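Local coordinates for charybdin (PDB 2B7U), which belongs to the ribosome-inactivating proteins of plants, a family of mixed alpha-beta fold, and comes from Charybdis maritima, at residues A[120-134]-A[151-164]. Sequence-based numbering, arbitrary orientation.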
# COMPACT_ATOMS: atom_id res chain seq x y z
N LEU A 120 -8.45 -10.71 -3.17
CA LEU A 120 -9.18 -10.09 -2.05
C LEU A 120 -10.63 -9.84 -2.40
O LEU A 120 -11.50 -10.08 -1.58
CB LEU A 120 -8.54 -8.77 -1.62
CG LEU A 120 -7.27 -8.85 -0.77
CD1 LEU A 120 -6.61 -7.47 -0.79
CD2 LEU A 120 -7.51 -9.33 0.65
N ALA A 121 -10.88 -9.32 -3.60
CA ALA A 121 -12.25 -9.07 -4.05
C ALA A 121 -13.07 -10.36 -4.11
O ALA A 121 -14.23 -10.37 -3.73
CB ALA A 121 -12.25 -8.38 -5.42
N ALA A 122 -12.47 -11.45 -4.59
CA ALA A 122 -13.17 -12.74 -4.62
C ALA A 122 -13.50 -13.23 -3.22
O ALA A 122 -14.59 -13.72 -2.99
CB ALA A 122 -12.34 -13.76 -5.35
N ALA A 123 -12.54 -13.12 -2.30
CA ALA A 123 -12.76 -13.52 -0.91
C ALA A 123 -13.80 -12.61 -0.25
O ALA A 123 -14.64 -13.06 0.52
CB ALA A 123 -11.46 -13.50 -0.12
N ALA A 124 -13.73 -11.31 -0.56
CA ALA A 124 -14.70 -10.36 -0.05
C ALA A 124 -16.07 -10.49 -0.71
O ALA A 124 -17.08 -10.00 -0.18
CB ALA A 124 -14.19 -8.94 -0.23
N GLN A 125 -16.11 -11.20 -1.83
CA GLN A 125 -17.30 -11.30 -2.68
C GLN A 125 -17.86 -9.91 -2.98
O GLN A 125 -19.08 -9.70 -2.97
CB GLN A 125 -18.32 -12.26 -2.07
CG GLN A 125 -17.70 -13.62 -1.77
CD GLN A 125 -18.66 -14.60 -1.12
OE1 GLN A 125 -19.84 -14.30 -0.92
NE2 GLN A 125 -18.15 -15.80 -0.80
N GLN A 126 -16.95 -8.97 -3.24
CA GLN A 126 -17.30 -7.57 -3.43
C GLN A 126 -16.16 -6.88 -4.18
O GLN A 126 -15.00 -7.14 -3.89
CB GLN A 126 -17.51 -6.87 -2.09
CG GLN A 126 -17.98 -5.42 -2.22
CD GLN A 126 -18.57 -4.84 -0.94
OE1 GLN A 126 -18.47 -5.44 0.13
NE2 GLN A 126 -19.19 -3.68 -1.06
N ASP A 127 -16.53 -6.02 -5.13
CA ASP A 127 -15.56 -5.32 -5.98
C ASP A 127 -14.87 -4.17 -5.25
O ASP A 127 -15.49 -3.49 -4.42
CB ASP A 127 -16.26 -4.78 -7.23
CG ASP A 127 -16.85 -5.89 -8.10
OD1 ASP A 127 -17.96 -5.68 -8.66
OD2 ASP A 127 -16.20 -6.97 -8.22
N ILE A 128 -13.60 -3.94 -5.56
CA ILE A 128 -12.83 -2.85 -4.94
C ILE A 128 -13.54 -1.51 -5.13
O ILE A 128 -13.58 -0.69 -4.21
CB ILE A 128 -11.36 -2.79 -5.48
CG1 ILE A 128 -10.42 -3.59 -4.58
CG2 ILE A 128 -10.79 -1.37 -5.53
CD1 ILE A 128 -10.79 -5.00 -4.40
N LEU A 129 -14.13 -1.31 -6.30
CA LEU A 129 -14.81 -0.06 -6.61
C LEU A 129 -16.17 0.10 -5.94
O LEU A 129 -16.75 1.18 -6.00
CB LEU A 129 -14.94 0.11 -8.13
CG LEU A 129 -13.62 0.22 -8.90
CD1 LEU A 129 -13.87 0.41 -10.39
CD2 LEU A 129 -12.72 1.35 -8.38
N ASP A 130 -16.67 -0.96 -5.29
CA ASP A 130 -18.00 -0.92 -4.67
C ASP A 130 -17.90 -0.85 -3.15
O ASP A 130 -18.91 -0.95 -2.44
CB ASP A 130 -18.82 -2.14 -5.10
CG ASP A 130 -19.31 -2.04 -6.55
OD1 ASP A 130 -19.48 -0.91 -7.08
OD2 ASP A 130 -19.53 -3.11 -7.18
N ILE A 131 -16.68 -0.68 -2.66
CA ILE A 131 -16.39 -0.60 -1.23
C ILE A 131 -16.19 0.86 -0.85
O ILE A 131 -15.63 1.64 -1.62
CB ILE A 131 -15.13 -1.45 -0.90
CG1 ILE A 131 -15.46 -2.93 -1.07
CG2 ILE A 131 -14.60 -1.15 0.50
CD1 ILE A 131 -14.27 -3.84 -1.01
N SER A 132 -16.62 1.23 0.36
CA SER A 132 -16.49 2.61 0.80
C SER A 132 -15.20 2.80 1.57
O SER A 132 -14.80 1.92 2.33
CB SER A 132 -17.67 3.02 1.69
OG SER A 132 -17.50 4.36 2.13
N TYR A 133 -14.57 3.96 1.37
CA TYR A 133 -13.25 4.26 1.95
C TYR A 133 -13.24 5.56 2.74
O TYR A 133 -12.36 6.39 2.56
CB TYR A 133 -12.20 4.33 0.86
CG TYR A 133 -12.13 3.08 0.04
CD1 TYR A 133 -12.56 3.05 -1.28
CD2 TYR A 133 -11.60 1.92 0.57
CE1 TYR A 133 -12.48 1.89 -2.01
CE2 TYR A 133 -11.51 0.78 -0.16
CZ TYR A 133 -11.94 0.76 -1.46
OH TYR A 133 -11.86 -0.40 -2.18
N ASN A 134 -14.24 5.76 3.58
CA ASN A 134 -14.26 6.94 4.43
C ASN A 134 -13.87 6.56 5.87
O ASN A 134 -13.49 5.42 6.15
CB ASN A 134 -15.61 7.66 4.32
CG ASN A 134 -16.77 6.83 4.82
OD1 ASN A 134 -16.60 5.74 5.35
ND2 ASN A 134 -17.97 7.37 4.66
N THR A 151 -14.41 -14.94 6.56
CA THR A 151 -13.55 -14.63 5.42
C THR A 151 -13.93 -13.34 4.71
O THR A 151 -13.06 -12.53 4.41
CB THR A 151 -13.53 -15.78 4.41
OG1 THR A 151 -12.97 -16.93 5.06
CG2 THR A 151 -12.70 -15.44 3.18
N ARG A 152 -15.21 -13.17 4.40
CA ARG A 152 -15.68 -11.94 3.72
C ARG A 152 -15.32 -10.67 4.49
O ARG A 152 -14.80 -9.71 3.91
CB ARG A 152 -17.20 -11.92 3.52
CG ARG A 152 -17.74 -12.76 2.41
CD ARG A 152 -19.00 -12.09 1.87
NE ARG A 152 -20.09 -13.03 1.67
CZ ARG A 152 -21.36 -12.67 1.44
NH1 ARG A 152 -21.70 -11.37 1.38
NH2 ARG A 152 -22.29 -13.60 1.27
N ASP A 153 -15.64 -10.66 5.80
CA ASP A 153 -15.38 -9.51 6.67
C ASP A 153 -13.89 -9.20 6.69
O ASP A 153 -13.47 -8.03 6.64
CB ASP A 153 -15.78 -9.79 8.11
CG ASP A 153 -17.29 -9.79 8.37
OD1 ASP A 153 -18.07 -9.33 7.53
OD2 ASP A 153 -17.69 -10.25 9.47
N ARG A 154 -13.07 -10.25 6.79
CA ARG A 154 -11.62 -10.06 6.86
C ARG A 154 -11.09 -9.47 5.56
O ARG A 154 -10.35 -8.48 5.57
CB ARG A 154 -10.90 -11.37 7.14
CG ARG A 154 -11.18 -11.95 8.51
CD ARG A 154 -10.63 -13.37 8.60
NE ARG A 154 -10.46 -13.79 9.99
CZ ARG A 154 -9.87 -14.91 10.39
NH1 ARG A 154 -9.48 -15.84 9.52
NH2 ARG A 154 -9.69 -15.13 11.69
N ALA A 155 -11.49 -10.07 4.45
CA ALA A 155 -11.01 -9.63 3.14
C ALA A 155 -11.47 -8.20 2.82
O ALA A 155 -10.68 -7.36 2.34
CB ALA A 155 -11.45 -10.58 2.07
N ARG A 156 -12.72 -7.89 3.12
CA ARG A 156 -13.23 -6.55 2.85
C ARG A 156 -12.45 -5.52 3.65
O ARG A 156 -12.05 -4.45 3.16
CB ARG A 156 -14.71 -6.43 3.18
CG ARG A 156 -15.30 -5.08 2.77
CD ARG A 156 -16.76 -4.96 3.19
NE ARG A 156 -17.45 -3.88 2.49
CZ ARG A 156 -17.28 -2.59 2.75
NH1 ARG A 156 -17.95 -1.66 2.04
NH2 ARG A 156 -16.45 -2.21 3.72
N SER A 157 -12.22 -5.84 4.91
CA SER A 157 -11.53 -4.95 5.79
C SER A 157 -10.07 -4.74 5.35
O SER A 157 -9.55 -3.62 5.47
CB SER A 157 -11.59 -5.48 7.21
OG SER A 157 -12.94 -5.54 7.64
N LEU A 158 -9.42 -5.81 4.90
CA LEU A 158 -8.05 -5.70 4.38
C LEU A 158 -7.98 -4.86 3.10
O LEU A 158 -7.00 -4.12 2.89
CB LEU A 158 -7.44 -7.10 4.19
CG LEU A 158 -7.14 -7.86 5.49
CD1 LEU A 158 -6.76 -9.33 5.21
CD2 LEU A 158 -6.02 -7.20 6.34
N ILE A 159 -9.03 -4.90 2.27
CA ILE A 159 -9.11 -4.01 1.12
C ILE A 159 -9.12 -2.55 1.58
O ILE A 159 -8.40 -1.71 1.05
CB ILE A 159 -10.34 -4.30 0.24
CG1 ILE A 159 -10.21 -5.67 -0.39
CG2 ILE A 159 -10.48 -3.24 -0.82
CD1 ILE A 159 -11.46 -6.22 -0.97
N VAL A 160 -9.95 -2.25 2.58
CA VAL A 160 -10.03 -0.88 3.06
C VAL A 160 -8.67 -0.41 3.60
O VAL A 160 -8.19 0.68 3.27
CB VAL A 160 -11.15 -0.74 4.14
CG1 VAL A 160 -11.07 0.60 4.80
CG2 VAL A 160 -12.50 -0.94 3.49
N VAL A 161 -8.02 -1.24 4.42
CA VAL A 161 -6.71 -0.87 4.93
C VAL A 161 -5.67 -0.72 3.80
O VAL A 161 -4.91 0.26 3.74
CB VAL A 161 -6.23 -1.88 5.98
CG1 VAL A 161 -4.77 -1.64 6.31
CG2 VAL A 161 -7.13 -1.83 7.21
N SER A 162 -5.64 -1.67 2.88
CA SER A 162 -4.71 -1.60 1.76
C SER A 162 -4.92 -0.32 0.94
O SER A 162 -3.94 0.33 0.56
CB SER A 162 -4.85 -2.82 0.87
OG SER A 162 -3.83 -2.83 -0.12
N GLN A 163 -6.17 0.02 0.64
CA GLN A 163 -6.45 1.21 -0.16
C GLN A 163 -6.07 2.46 0.60
O GLN A 163 -5.35 3.33 0.09
CB GLN A 163 -7.90 1.25 -0.58
CG GLN A 163 -8.29 0.21 -1.60
CD GLN A 163 -7.73 0.51 -2.95
OE1 GLN A 163 -7.51 1.67 -3.30
NE2 GLN A 163 -7.46 -0.54 -3.74
N MET A 164 -6.52 2.57 1.84
CA MET A 164 -6.34 3.83 2.55
C MET A 164 -4.96 4.07 3.12
O MET A 164 -4.63 5.21 3.46
CB MET A 164 -7.41 3.97 3.64
CG MET A 164 -8.79 3.95 3.07
SD MET A 164 -10.13 4.24 4.27
CE MET A 164 -9.97 6.00 4.54
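At the edge of the Y133 ring, in its plane, lies V160 CA; Q163 CG comes in obliquely at 3.6 Å from CE2, and the backbone carbon of I131 covers one face near the rim. A bond from Y133 OH to I128 O (2.7 Å) anchors the far end of the ring, and I159 CG2 packs against Y133 OH at 3.4 Å. On the guanidinium of R156, I131 CG2 rests over one face, 3.5 Å above the plane, and Q126 OE1 takes the edge through a 3.0 Å bond from NE. That bond is bent (146° at the hydrogen), its donor lying well above the amide's carbonyl plane. R156 reaches it with CG anti to the backbone N (chi1 -174°) and the chain extended to NE. Over one face of the R152 guanidinium stands Q125 OE1, close but too poorly angled to bond.

I159 is packed by L120, A124, I128 and I131, its CD1 touching the CD1 atoms of both isoleucines, and A124 is a knob among R152, A155, R156 and I159. The axes of helices 120-124 and 151-164 make 141° between their N-to-C directions, with a closest approach of 7.8 Å; a Schellman motif at Q125 ends the first, whose chain then runs back along the second. Elsewhere on helix 151-170, L158 packs on strand 80-84 and helix 135-147, while Q163 NE2 bonds E199 of helix 192-199.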